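Local coordinates for protein fructuronate-tagaturonate epimerase UxaE from Cohnella laeviribosi in complex with 1 glycerol (Cohnella laeviribosi, PDB 6IL9) that probably interconverts D-fructuronate and D-tagaturonate as a zinc-bound epimerase built on a TIM barrel, at residues A[71-85]-A[143-157]. Sequence-based numbering, arbitrary orientation.
Sequences NRLVLNRHFPFTVPQ and AYAVFQEGYTEGYGA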
loop_
_atom_site.group_PDB
_atom_site.type_symbol
_atom_site.label_atom_id
_atom_site.label_comp_id
_atom_site.label_asym_id
_atom_site.label_seq_id
_atom_site.Cartn_x
_atom_site.Cartn_y
_atom_site.Cartn_z
ATOM N N ASN A 71 18.992 9.725 11.758
ATOM C CA ASN A 71 20.018 8.812 11.279
ATOM C C ASN A 71 19.628 8.187 9.945
ATOM O O ASN A 71 20.507 7.823 9.159
ATOM C CB ASN A 71 20.294 7.735 12.326
ATOM C CG ASN A 71 21.209 8.230 13.435
ATOM O OD1 ASN A 71 21.960 9.196 13.251
ATOM N ND2 ASN A 71 21.152 7.570 14.592
ATOM N N ARG A 72 18.326 8.072 9.666
ATOM C CA ARG A 72 17.912 7.612 8.343
ATOM C C ARG A 72 18.311 8.618 7.274
ATOM O O ARG A 72 18.730 8.236 6.175
ATOM C CB ARG A 72 16.401 7.363 8.308
ATOM C CG ARG A 72 15.931 6.626 7.065
ATOM C CD ARG A 72 15.465 7.598 5.964
ATOM N NE ARG A 72 14.164 8.169 6.289
ATOM C CZ ARG A 72 13.472 8.976 5.493
ATOM N NH1 ARG A 72 13.957 9.326 4.309
ATOM N NH2 ARG A 72 12.293 9.430 5.888
ATOM N N LEU A 73 18.197 9.910 7.578
ATOM C CA LEU A 73 18.591 10.919 6.600
ATOM C C LEU A 73 20.091 10.873 6.355
ATOM O O LEU A 73 20.550 11.066 5.225
ATOM C CB LEU A 73 18.150 12.304 7.070
ATOM C CG LEU A 73 16.646 12.459 7.315
ATOM C CD1 LEU A 73 16.305 13.834 7.862
ATOM C CD2 LEU A 73 15.886 12.203 6.023
ATOM N N VAL A 74 20.871 10.585 7.399
ATOM C CA VAL A 74 22.309 10.398 7.223
ATOM C C VAL A 74 22.584 9.203 6.315
ATOM O O VAL A 74 23.404 9.276 5.389
ATOM C CB VAL A 74 22.993 10.240 8.590
ATOM C CG1 VAL A 74 24.482 10.023 8.403
ATOM C CG2 VAL A 74 22.701 11.448 9.461
ATOM N N LEU A 75 21.889 8.084 6.547
ATOM C CA LEU A 75 22.082 6.929 5.674
ATOM C C LEU A 75 21.682 7.257 4.238
ATOM O O LEU A 75 22.340 6.817 3.288
ATOM C CB LEU A 75 21.283 5.727 6.188
ATOM C CG LEU A 75 21.722 5.039 7.482
ATOM C CD1 LEU A 75 20.956 3.728 7.647
ATOM C CD2 LEU A 75 23.212 4.781 7.497
ATOM N N ASN A 76 20.609 8.038 4.065
ATOM C CA ASN A 76 20.185 8.445 2.728
ATOM C C ASN A 76 21.303 9.172 1.991
ATOM O O ASN A 76 21.487 8.983 0.782
ATOM C CB ASN A 76 18.961 9.357 2.811
ATOM C CG ASN A 76 17.648 8.605 3.018
ATOM O OD1 ASN A 76 16.628 9.237 3.280
ATOM N ND2 ASN A 76 17.662 7.278 2.901
ATOM N N ARG A 77 22.054 10.020 2.703
ATOM C CA ARG A 77 23.100 10.801 2.050
ATOM C C ARG A 77 24.259 9.927 1.589
ATOM O O ARG A 77 24.839 10.171 0.525
ATOM C CB ARG A 77 23.599 11.901 2.986
ATOM C CG ARG A 77 24.829 12.646 2.445
ATOM C CD ARG A 77 25.102 13.945 3.197
ATOM N NE ARG A 77 25.171 13.755 4.647
ATOM C CZ ARG A 77 24.166 14.000 5.484
ATOM N NH1 ARG A 77 24.319 13.794 6.791
ATOM N NH2 ARG A 77 23.006 14.445 5.015
ATOM N N HIS A 78 24.608 8.901 2.364
ATOM C CA HIS A 78 25.776 8.087 2.065
ATOM C C HIS A 78 25.452 6.806 1.306
ATOM O O HIS A 78 26.361 6.196 0.733
ATOM C CB HIS A 78 26.515 7.738 3.364
ATOM C CG HIS A 78 27.045 8.936 4.091
ATOM N ND1 HIS A 78 28.359 9.343 3.997
ATOM C CD2 HIS A 78 26.434 9.824 4.912
ATOM C CE1 HIS A 78 28.536 10.427 4.731
ATOM N NE2 HIS A 78 27.385 10.739 5.299
ATOM N N PHE A 79 24.191 6.383 1.284
ATOM C CA PHE A 79 23.793 5.134 0.641
ATOM C C PHE A 79 22.552 5.404 -0.196
ATOM O O PHE A 79 21.417 5.285 0.287
ATOM C CB PHE A 79 23.553 4.042 1.679
ATOM C CG PHE A 79 24.754 3.752 2.528
ATOM C CD1 PHE A 79 25.797 2.993 2.028
ATOM C CD2 PHE A 79 24.846 4.255 3.821
ATOM C CE1 PHE A 79 26.909 2.722 2.806
ATOM C CE2 PHE A 79 25.961 3.989 4.606
ATOM C CZ PHE A 79 26.994 3.221 4.092
ATOM N N PRO A 80 22.732 5.780 -1.464
ATOM C CA PRO A 80 21.572 6.135 -2.295
ATOM C C PRO A 80 20.528 5.032 -2.423
ATOM O O PRO A 80 19.350 5.349 -2.626
ATOM C CB PRO A 80 22.216 6.473 -3.648
ATOM C CG PRO A 80 23.596 6.965 -3.270
ATOM C CD PRO A 80 24.014 6.093 -2.126
ATOM N N PHE A 81 20.907 3.753 -2.311
ATOM C CA PHE A 81 19.895 2.706 -2.438
ATOM C C PHE A 81 18.865 2.742 -1.310
ATOM O O PHE A 81 17.817 2.097 -1.438
ATOM C CB PHE A 81 20.546 1.317 -2.517
ATOM C CG PHE A 81 21.067 0.804 -1.200
ATOM C CD1 PHE A 81 20.273 -0.002 -0.385
ATOM C CD2 PHE A 81 22.352 1.111 -0.784
ATOM C CE1 PHE A 81 20.748 -0.477 0.823
ATOM C CE2 PHE A 81 22.836 0.643 0.431
ATOM C CZ PHE A 81 22.037 -0.155 1.235
ATOM N N THR A 82 19.119 3.484 -0.229
ATOM C CA THR A 82 18.145 3.645 0.849
ATOM C C THR A 82 17.151 4.773 0.601
ATOM O O THR A 82 16.283 5.010 1.450
ATOM C CB THR A 82 18.849 3.886 2.198
ATOM O OG1 THR A 82 19.564 5.131 2.161
ATOM C CG2 THR A 82 19.814 2.752 2.506
ATOM N N VAL A 83 17.253 5.464 -0.527
ATOM C CA VAL A 83 16.363 6.568 -0.887
ATOM C C VAL A 83 15.298 6.030 -1.833
ATOM O O VAL A 83 15.651 5.339 -2.798
ATOM C CB VAL A 83 17.144 7.710 -1.563
ATOM C CG1 VAL A 83 16.201 8.836 -1.977
ATOM C CG2 VAL A 83 18.257 8.205 -0.642
ATOM N N PRO A 84 14.016 6.313 -1.613
ATOM C CA PRO A 84 12.985 5.804 -2.530
ATOM C C PRO A 84 13.220 6.304 -3.948
ATOM O O PRO A 84 13.712 7.414 -4.157
ATOM C CB PRO A 84 11.678 6.366 -1.959
ATOM C CG PRO A 84 11.995 6.767 -0.544
ATOM C CD PRO A 84 13.444 7.152 -0.543
ATOM N N GLN A 85 12.836 5.478 -4.927
ATOM C CA GLN A 85 12.930 5.846 -6.335
ATOM C C GLN A 85 11.633 5.525 -7.064
ATOM O O GLN A 85 10.894 4.606 -6.696
ATOM C CB GLN A 85 14.088 5.124 -7.031
ATOM C CG GLN A 85 13.853 3.638 -7.227
ATOM C CD GLN A 85 14.816 3.039 -8.230
ATOM O OE1 GLN A 85 15.938 2.666 -7.883
ATOM N NE2 GLN A 85 14.388 2.955 -9.488
ATOM N N ALA A 143 13.458 2.394 4.478
ATOM C CA ALA A 143 14.881 2.636 4.252
ATOM C C ALA A 143 15.736 1.739 5.134
ATOM O O ALA A 143 16.747 1.185 4.682
ATOM C CB ALA A 143 15.222 4.108 4.513
ATOM N N TYR A 144 15.354 1.594 6.397
ATOM C CA TYR A 144 16.119 0.730 7.283
ATOM C C TYR A 144 15.979 -0.730 6.883
ATOM O O TYR A 144 16.904 -1.526 7.093
ATOM C CB TYR A 144 15.670 0.953 8.723
ATOM C CG TYR A 144 16.291 2.167 9.385
ATOM C CD1 TYR A 144 17.670 2.282 9.504
ATOM C CD2 TYR A 144 15.499 3.180 9.900
ATOM C CE1 TYR A 144 18.243 3.380 10.120
ATOM C CE2 TYR A 144 16.069 4.293 10.513
ATOM C CZ TYR A 144 17.435 4.375 10.623
ATOM O OH TYR A 144 17.991 5.472 11.247
ATOM N N ALA A 145 14.836 -1.099 6.305
ATOM C CA ALA A 145 14.635 -2.472 5.862
ATOM C C ALA A 145 15.582 -2.836 4.725
ATOM O O ALA A 145 16.194 -3.910 4.741
ATOM C CB ALA A 145 13.185 -2.676 5.432
ATOM N N VAL A 146 15.702 -1.972 3.711
ATOM C CA VAL A 146 16.586 -2.350 2.606
ATOM C C VAL A 146 18.038 -2.313 3.057
ATOM O O VAL A 146 18.869 -3.063 2.541
ATOM C CB VAL A 146 16.372 -1.479 1.351
ATOM C CG1 VAL A 146 14.964 -1.654 0.815
ATOM C CG2 VAL A 146 16.690 -0.008 1.623
ATOM N N PHE A 147 18.367 -1.457 4.027
ATOM C CA PHE A 147 19.720 -1.451 4.576
ATOM C C PHE A 147 19.996 -2.743 5.339
ATOM O O PHE A 147 21.027 -3.393 5.129
ATOM C CB PHE A 147 19.907 -0.223 5.475
ATOM C CG PHE A 147 21.331 -0.003 5.942
ATOM C CD1 PHE A 147 22.244 0.675 5.147
ATOM C CD2 PHE A 147 21.735 -0.453 7.186
ATOM C CE1 PHE A 147 23.549 0.880 5.581
ATOM C CE2 PHE A 147 23.042 -0.253 7.626
ATOM C CZ PHE A 147 23.943 0.419 6.821
ATOM N N GLN A 148 19.064 -3.142 6.207
ATOM C CA GLN A 148 19.214 -4.377 6.972
ATOM C C GLN A 148 19.439 -5.581 6.070
ATOM O O GLN A 148 20.261 -6.453 6.379
ATOM C CB GLN A 148 17.978 -4.602 7.831
ATOM C CG GLN A 148 18.016 -5.898 8.621
ATOM C CD GLN A 148 16.771 -6.093 9.455
ATOM O OE1 GLN A 148 16.277 -5.153 10.082
ATOM N NE2 GLN A 148 16.261 -7.311 9.473
ATOM N N GLU A 149 18.706 -5.655 4.963
ATOM C CA GLU A 149 18.742 -6.798 4.065
ATOM C C GLU A 149 19.714 -6.629 2.911
ATOM O O GLU A 149 19.813 -7.534 2.071
ATOM C CB GLU A 149 17.341 -7.062 3.503
ATOM C CG GLU A 149 16.317 -7.412 4.552
ATOM C CD GLU A 149 16.597 -8.750 5.209
ATOM O OE1 GLU A 149 17.164 -9.642 4.535
ATOM O OE2 GLU A 149 16.254 -8.899 6.399
ATOM N N GLY A 150 20.425 -5.508 2.846
ATOM C CA GLY A 150 21.365 -5.282 1.762
ATOM C C GLY A 150 20.710 -5.355 0.402
ATOM O O GLY A 150 21.273 -5.943 -0.531
ATOM N N TYR A 151 19.511 -4.799 0.282
ATOM C CA TYR A 151 18.735 -4.847 -0.955
ATOM C C TYR A 151 18.956 -3.531 -1.683
ATOM O O TYR A 151 18.410 -2.498 -1.293
ATOM C CB TYR A 151 17.263 -5.072 -0.646
ATOM C CG TYR A 151 16.364 -5.148 -1.862
ATOM C CD1 TYR A 151 16.173 -6.352 -2.524
ATOM C CD2 TYR A 151 15.670 -4.027 -2.307
ATOM C CE1 TYR A 151 15.335 -6.435 -3.628
ATOM C CE2 TYR A 151 14.822 -4.096 -3.414
ATOM C CZ TYR A 151 14.662 -5.309 -4.061
ATOM O OH TYR A 151 13.829 -5.390 -5.154
ATOM N N THR A 152 19.763 -3.571 -2.745
ATOM C CA THR A 152 20.185 -2.361 -3.435
ATOM C C THR A 152 19.444 -2.128 -4.742
ATOM O O THR A 152 19.756 -1.162 -5.445
ATOM C CB THR A 152 21.695 -2.411 -3.712
ATOM O OG1 THR A 152 21.970 -3.456 -4.655
ATOM C CG2 THR A 152 22.461 -2.681 -2.431
ATOM N N GLU A 153 18.471 -2.977 -5.080
ATOM C CA GLU A 153 17.778 -2.883 -6.359
ATOM C C GLU A 153 16.809 -1.712 -6.440
ATOM O O GLU A 153 16.372 -1.375 -7.543
ATOM C CB GLU A 153 17.018 -4.181 -6.644
ATOM C CG GLU A 153 17.897 -5.313 -7.139
ATOM C CD GLU A 153 18.850 -5.813 -6.085
ATOM O OE1 GLU A 153 18.401 -6.055 -4.944
ATOM O OE2 GLU A 153 20.055 -5.965 -6.392
ATOM N N GLY A 154 16.449 -1.105 -5.324
ATOM C CA GLY A 154 15.564 0.049 -5.336
ATOM C C GLY A 154 14.180 -0.272 -4.801
ATOM O O GLY A 154 13.620 -1.343 -5.063
ATOM N N TYR A 155 13.614 0.669 -4.055
ATOM C CA TYR A 155 12.258 0.543 -3.542
ATOM C C TYR A 155 11.536 1.869 -3.727
ATOM O O TYR A 155 12.158 2.929 -3.824
ATOM C CB TYR A 155 12.236 0.132 -2.053
ATOM C CG TYR A 155 12.629 1.257 -1.125
ATOM C CD1 TYR A 155 13.965 1.497 -0.829
ATOM C CD2 TYR A 155 11.665 2.074 -0.535
ATOM C CE1 TYR A 155 14.329 2.539 0.009
ATOM C CE2 TYR A 155 12.019 3.110 0.290
ATOM C CZ TYR A 155 13.353 3.337 0.559
ATOM O OH TYR A 155 13.691 4.377 1.392
ATOM N N GLY A 156 10.207 1.793 -3.762
ATOM C CA GLY A 156 9.376 2.968 -3.917
ATOM C C GLY A 156 8.605 3.361 -2.672
ATOM O O GLY A 156 8.469 2.573 -1.733
ATOM N N ALA A 157 8.078 4.584 -2.664
ATOM C CA ALA A 157 7.287 5.111 -1.556
ATOM C C ALA A 157 6.043 5.781 -2.118
ATOM O O ALA A 157 6.152 6.719 -2.917
ATOM C CB ALA A 157 8.101 6.112 -0.720
HETATM O O HOH W 1 17.057 -0.500 -2.515
HETATM O O HOH W 2 15.784 2.758 -3.493
#
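Tyr-155 and Thr-82 meet through a buried hydrogen bond: the phenol OH of Tyr-155 donates to Thr-82 O at 2.7 Å, approaching from above the carbonyl plane. The tyrosine CG sits between its backbone N and carbonyl carbon (chi1 74°), which brings the ring back to the 71-85 side although its CB starts away from it, and Pro-84 lays its CA over one ring face in a CH-pi contact. A phenylalanine here would probably keep that CH-pi contact but leave Thr-82 O without its phenol donor. Nearby, Gln-85 N gives a nearly straight bond to Tyr-155 O (2.9 Å, 163°). Two waters bridge the backbones: both donate to Phe-81 O, one also donating to Tyr-151 O and accepting from Gly-154 N, the other donating to Val-83 O and accepting from Tyr-155 N. A side chain at Gly-154 would strike Gln-85 OE1 and the preceding carbonyl. Thr-82 suits a tight turn, its OG1 donating to Phe-79 O (2.6 Å) while accepting from Asn-76 ND2; Asn-76 OD1 accepts from Arg-72 NH1, and NE of the same arginine forms a salt bridge with Asp-140.

These bonds fasten the helix leaving the N-terminal antiparallel sheet, and the turn after it, to an alpha-beta connection of the TIM barrel, where helix 135-149 ends in a Schellman motif at Gly-150, whose positive phi suits glycine, before strand 156-162.

Phe-147 presents its edge to the face of Phe-79 and receives Leu-75 CD1 over its own face. Phe-81 is sandwiched between the methyls of Thr-82 and Thr-152. Tyr-144 lies against Arg-72 CB and CG, and its OH is bonded to Ser-68 O.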